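Local coordinates for protein 2,3-dimethylmalate lyase (PDB 3FA4) that belongs to the phosphoenolpyruvate phosphomutase family and binds a magnesium ion in its beta/alpha-barrel fold, at residues B[71-76]-B[106-110]; B[115-119]-B[129-133]. All blocks are in the same frame, centred on the assembly; numbering follows the deposited sequence.

Overall arrangement
Both contacts lie in one beta/alpha barrel and follow one another along the chain, contact 1 closing before contact 2 opens. Their centres are 26 Å apart, their nearest atoms about 14 Å, so they do not touch. Strand 111-114 links them: residues 106-110 lead into it and residues 115-119 leave it. Contact 1 is buried, joining two neighbouring helices of the barrel's outer layer, with the side chain of Ala-71 about 12 Å from the magnesium ion. Contact 2 is at the surface, on the side where the strands end and the metal binds. There the side chain of Gln-117 lies about 7 Å from the magnesium, whose site includes Asp-86 and Asp-88.

Contact 1. Residues B[71-76]-B[106-110]; sequences AEMISN and RSGVA
Glu-72, with an extended side chain (chi1 and chi2 both t), is the acidic partner here. Its OE2 lies 3.0 Å from Ser-107 OG, a hydroxyl that also reaches Gln-103 O, while the carboxylate forms salt bridges with Arg-68 of its own chain and with Arg-106 of the second subunit. Next comes the amide of Asn-76 (chi1 m): ND2 donates to Glu-72 O at 3.0 Å and makes a weak hydrogen bond to Ser-107 O at 2.9 Å, so one amide ties the last turn of one helix to the end of the other. Ser-75 OG (chi1 m) turns back to Ala-71 O at 2.7 Å, satisfying a buried hydroxyl within its own helix. Residues 106-107 are the tail of helix 94-107, which stops at Gly-108 in a Schellman motif. With phi 97° and psi 16°, a CB would jam against the preceding carbonyl, so glycine fits. In this beta/alpha barrel, helices 64-75 and 94-107 are neighbours outside the strands, and each leads into a strand, 83-86 and 111-114. The register sets Glu-72 CA 4.7 Å from Ser-107 CA and Ser-75 CA 5.8 Å from Val-109 CA. Small Ser-107, Gly-108, Ser-75 and Ala-71 permit this closeness: Ser-75 CB lies 3.7 Å from Gly-108 O, and Ala-71 CB meets Val-109 CG2 at 3.7 Å, both side chains also touching Ala-85 of strand 83-86.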
loop_
_atom_site.group_PDB
_atom_site.type_symbol
_atom_site.label_atom_id
_atom_site.label_comp_id
_atom_site.label_asym_id
_atom_site.label_seq_id
_atom_site.Cartn_x
_atom_site.Cartn_y
_atom_site.Cartn_z
ATOM N N ALA B 71 9.465 7.921 -1.609
ATOM C CA ALA B 71 10.880 7.996 -2.106
ATOM C C ALA B 71 11.139 7.202 -3.366
ATOM O O ALA B 71 11.858 7.696 -4.244
ATOM C CB ALA B 71 11.939 7.629 -0.972
ATOM N N GLU B 72 10.633 5.958 -3.465
ATOM C CA GLU B 72 10.708 5.221 -4.690
ATOM C C GLU B 72 10.067 5.886 -5.891
ATOM O O GLU B 72 10.569 5.755 -7.008
ATOM C CB GLU B 72 10.079 3.867 -4.564
ATOM C CG GLU B 72 10.308 3.022 -5.830
ATOM C CD GLU B 72 9.921 1.552 -5.691
ATOM O OE1 GLU B 72 9.884 0.835 -6.699
ATOM O OE2 GLU B 72 9.588 1.145 -4.580
ATOM N N MET B 73 8.910 6.503 -5.698
ATOM C CA MET B 73 8.296 7.250 -6.744
ATOM C C MET B 73 9.148 8.460 -7.177
ATOM O O MET B 73 9.336 8.681 -8.395
ATOM C CB MET B 73 6.909 7.681 -6.301
ATOM C CG MET B 73 6.092 8.318 -7.399
ATOM S SD MET B 73 6.269 10.113 -7.432
ATOM C CE MET B 73 5.903 10.568 -5.686
ATOM N N ILE B 74 9.667 9.241 -6.223
ATOM C CA ILE B 74 10.510 10.419 -6.589
ATOM C C ILE B 74 11.856 10.022 -7.219
ATOM O O ILE B 74 12.279 10.607 -8.192
ATOM C CB ILE B 74 10.654 11.382 -5.338
ATOM C CG1 ILE B 74 9.236 11.868 -4.906
ATOM C CG2 ILE B 74 11.605 12.544 -5.624
ATOM C CD1 ILE B 74 9.089 12.504 -3.424
ATOM N N SER B 75 12.527 9.003 -6.681
ATOM C CA SER B 75 13.714 8.460 -7.279
ATOM C C SER B 75 13.555 7.984 -8.712
ATOM O O SER B 75 14.524 7.982 -9.455
ATOM C CB SER B 75 14.216 7.275 -6.469
ATOM O OG SER B 75 14.439 7.618 -5.112
ATOM N N ASN B 76 12.355 7.571 -9.117
ATOM C CA ASN B 76 12.217 6.960 -10.406
ATOM C C ASN B 76 11.567 7.805 -11.448
ATOM O O ASN B 76 11.339 7.339 -12.516
ATOM C CB ASN B 76 11.603 5.578 -10.277
ATOM C CG ASN B 76 12.627 4.543 -9.817
ATOM O OD1 ASN B 76 13.506 4.158 -10.562
ATOM N ND2 ASN B 76 12.545 4.155 -8.569
ATOM N N ARG B 106 16.705 -0.979 -2.905
ATOM C CA ARG B 106 15.888 -1.543 -4.022
ATOM C C ARG B 106 15.049 -0.530 -4.782
ATOM O O ARG B 106 14.890 -0.657 -5.960
ATOM C CB ARG B 106 14.973 -2.687 -3.531
ATOM C CG ARG B 106 15.748 -3.895 -3.108
ATOM C CD ARG B 106 14.864 -5.168 -2.982
ATOM N NE ARG B 106 13.705 -4.982 -2.108
ATOM C CZ ARG B 106 13.725 -5.313 -0.828
ATOM N NH1 ARG B 106 14.850 -5.825 -0.306
ATOM N NH2 ARG B 106 12.632 -5.159 -0.072
ATOM N N SER B 107 14.463 0.447 -4.084
ATOM C CA SER B 107 13.730 1.587 -4.659
ATOM C C SER B 107 14.532 2.612 -5.458
ATOM O O SER B 107 13.981 3.379 -6.193
ATOM C CB SER B 107 13.082 2.356 -3.555
ATOM O OG SER B 107 12.077 1.591 -2.926
ATOM N N GLY B 108 15.820 2.653 -5.274
ATOM C CA GLY B 108 16.680 3.506 -6.075
ATOM C C GLY B 108 16.987 4.803 -5.388
ATOM O O GLY B 108 17.519 5.732 -6.028
ATOM N N VAL B 109 16.727 4.851 -4.073
ATOM C CA VAL B 109 17.077 6.041 -3.255
ATOM C C VAL B 109 18.587 6.208 -3.208
ATOM O O VAL B 109 19.230 5.215 -3.029
ATOM C CB VAL B 109 16.482 5.961 -1.875
ATOM C CG1 VAL B 109 16.800 7.246 -1.116
ATOM C CG2 VAL B 109 14.972 5.804 -2.025
ATOM N N ALA B 110 19.141 7.416 -3.448
ATOM C CA ALA B 110 20.590 7.634 -3.352
ATOM C C ALA B 110 21.208 7.814 -1.920
ATOM O O ALA B 110 22.358 7.459 -1.700
ATOM C CB ALA B 110 21.042 8.750 -4.291
#

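Contact 2. Residues B[115-119]-B[129-133]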
loop_
_atom_site.group_PDB
_atom_site.type_symbol
_atom_site.label_atom_id
_atom_site.label_comp_id
_atom_site.label_asym_id
_atom_site.label_seq_id
_atom_site.Cartn_x
_atom_site.Cartn_y
_atom_site.Cartn_z
ATOM N N GLU B 115 18.193 9.801 12.356
ATOM C CA GLU B 115 18.445 10.726 13.466
ATOM C C GLU B 115 18.407 10.067 14.860
ATOM O O GLU B 115 18.069 8.848 14.990
ATOM C CB GLU B 115 17.494 11.946 13.399
ATOM C CG GLU B 115 16.056 11.621 13.631
ATOM C CD GLU B 115 15.044 12.621 13.010
ATOM O OE1 GLU B 115 14.970 12.747 11.779
ATOM O OE2 GLU B 115 14.194 13.194 13.763
ATOM N N ASP B 116 18.770 10.849 15.900
ATOM C CA ASP B 116 18.973 10.315 17.263
ATOM C C ASP B 116 17.750 10.522 18.227
ATOM O O ASP B 116 17.835 10.288 19.443
ATOM C CB ASP B 116 20.294 10.841 17.848
ATOM C CG ASP B 116 20.402 12.332 17.775
ATOM O OD1 ASP B 116 19.520 12.958 17.140
ATOM O OD2 ASP B 116 21.352 12.882 18.344
ATOM N N GLN B 117 16.622 10.912 17.638
ATOM C CA GLN B 117 15.393 11.096 18.374
ATOM C C GLN B 117 14.739 9.760 18.699
ATOM O O GLN B 117 15.130 8.713 18.163
ATOM C CB GLN B 117 14.419 12.002 17.607
ATOM C CG GLN B 117 14.912 13.440 17.418
ATOM C CD GLN B 117 13.765 14.408 17.172
ATOM O OE1 GLN B 117 13.112 14.840 18.089
ATOM N NE2 GLN B 117 13.537 14.752 15.938
ATOM N N VAL B 118 13.789 9.814 19.630
ATOM C CA VAL B 118 12.956 8.671 19.989
ATOM C C VAL B 118 11.929 8.515 18.865
ATOM O O VAL B 118 11.563 9.492 18.193
ATOM C CB VAL B 118 12.271 8.863 21.347
ATOM C CG1 VAL B 118 11.399 7.674 21.662
ATOM C CG2 VAL B 118 13.294 8.931 22.424
ATOM N N GLN B 119 11.515 7.273 18.624
ATOM C CA GLN B 119 10.590 7.014 17.552
ATOM C C GLN B 119 9.345 7.888 17.686
ATOM O O GLN B 119 8.972 8.582 16.707
ATOM C CB GLN B 119 10.164 5.559 17.559
ATOM C CG GLN B 119 9.511 5.150 16.257
ATOM C CD GLN B 119 9.378 3.646 16.193
ATOM O OE1 GLN B 119 9.959 2.916 17.052
ATOM N NE2 GLN B 119 8.651 3.148 15.154
ATOM N N LYS B 129 11.608 18.093 21.294
ATOM C CA LYS B 129 12.523 17.081 20.704
ATOM C C LYS B 129 13.184 16.234 21.749
ATOM O O LYS B 129 14.020 16.735 22.505
ATOM C CB LYS B 129 13.589 17.727 19.831
ATOM C CG LYS B 129 12.960 18.414 18.620
ATOM C CD LYS B 129 13.841 18.361 17.411
ATOM C CE LYS B 129 15.177 19.101 17.655
ATOM N NZ LYS B 129 15.911 19.321 16.336
ATOM N N ILE B 130 12.773 14.955 21.811
ATOM C CA ILE B 130 13.253 13.967 22.808
ATOM C C ILE B 130 14.299 12.999 22.233
ATOM O O ILE B 130 14.086 12.366 21.192
ATOM C CB ILE B 130 12.095 13.145 23.343
ATOM C CG1 ILE B 130 10.941 14.073 23.762
ATOM C CG2 ILE B 130 12.568 12.233 24.518
ATOM C CD1 ILE B 130 11.068 14.656 25.225
ATOM N N LEU B 131 15.413 12.840 22.932
ATOM C CA LEU B 131 16.553 12.127 22.320
ATOM C C LEU B 131 16.826 10.788 22.930
ATOM O O LEU B 131 16.526 10.563 24.074
ATOM C CB LEU B 131 17.804 12.971 22.423
ATOM C CG LEU B 131 17.972 14.190 21.539
ATOM C CD1 LEU B 131 19.416 14.435 21.625
ATOM C CD2 LEU B 131 17.665 13.899 20.137
ATOM N N VAL B 132 17.407 9.896 22.142
ATOM C CA VAL B 132 17.826 8.555 22.621
ATOM C C VAL B 132 19.349 8.557 22.907
ATOM O O VAL B 132 20.132 9.305 22.229
ATOM C CB VAL B 132 17.372 7.499 21.540
ATOM C CG1 VAL B 132 18.489 7.061 20.639
ATOM C CG2 VAL B 132 16.691 6.318 22.181
ATOM N N ASP B 133 19.786 7.781 23.901
ATOM C CA ASP B 133 21.213 7.745 24.286
ATOM C C ASP B 133 22.092 7.461 23.060
ATOM O O ASP B 133 21.584 6.972 22.067
ATOM C CB ASP B 133 21.431 6.674 25.313
ATOM C CG ASP B 133 21.014 5.343 24.799
ATOM O OD1 ASP B 133 19.778 5.091 24.644
ATOM O OD2 ASP B 133 21.930 4.573 24.483
#
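Two backbone hydrogen bonds join these irregular segments: Val-132 N to Asp-116 O at 2.8 Å and Val-118 N to Ile-130 O at 3.0 Å. They flank Gln-117 and Leu-131, which form a non-hydrogen-bonded antiparallel pair with CA atoms 4.2 Å apart, a single bridge rather than a sheet, though the two chains cross steeply. A CA-H...O contact from Gln-117 CA to Ile-130 O, 3.4 Å, adds to it. Apolar contacts are modest, as suits the surface: Val-118 CG2 meets Ile-130 CG2 at 4.0 Å and Val-132 CG2 at 4.3 Å. The aliphatic part of Gln-117 also touches Leu-131, CG to CD2 3.9 Å. Beta-branched valines fit such extended backbone. Among polar side chains, Gln-117 NE2 donates to Glu-115 OE2 at 2.8 Å, fixing the amide, whose OE1 rests 3.4 Å from Lys-129 CB. Lys-129 reaches out to a salt bridge with Asp-162, and the buried carboxylate of Asp-116 is held by Thr-161, Arg-175 and the backbone N of Asp-162. In relatives of this family the corresponding excursion is a mobile gating loop over the active site; part of the chain between the two segments is not modelled here, consistent with mobility. The whole excursion joins strand 111-114 to helix 134-151, which Asp-133 opens as N-cap; Leu-131 leans on helix 164-167, and Glu-115 bonds through its backbone to the metal-site residue Asp-88.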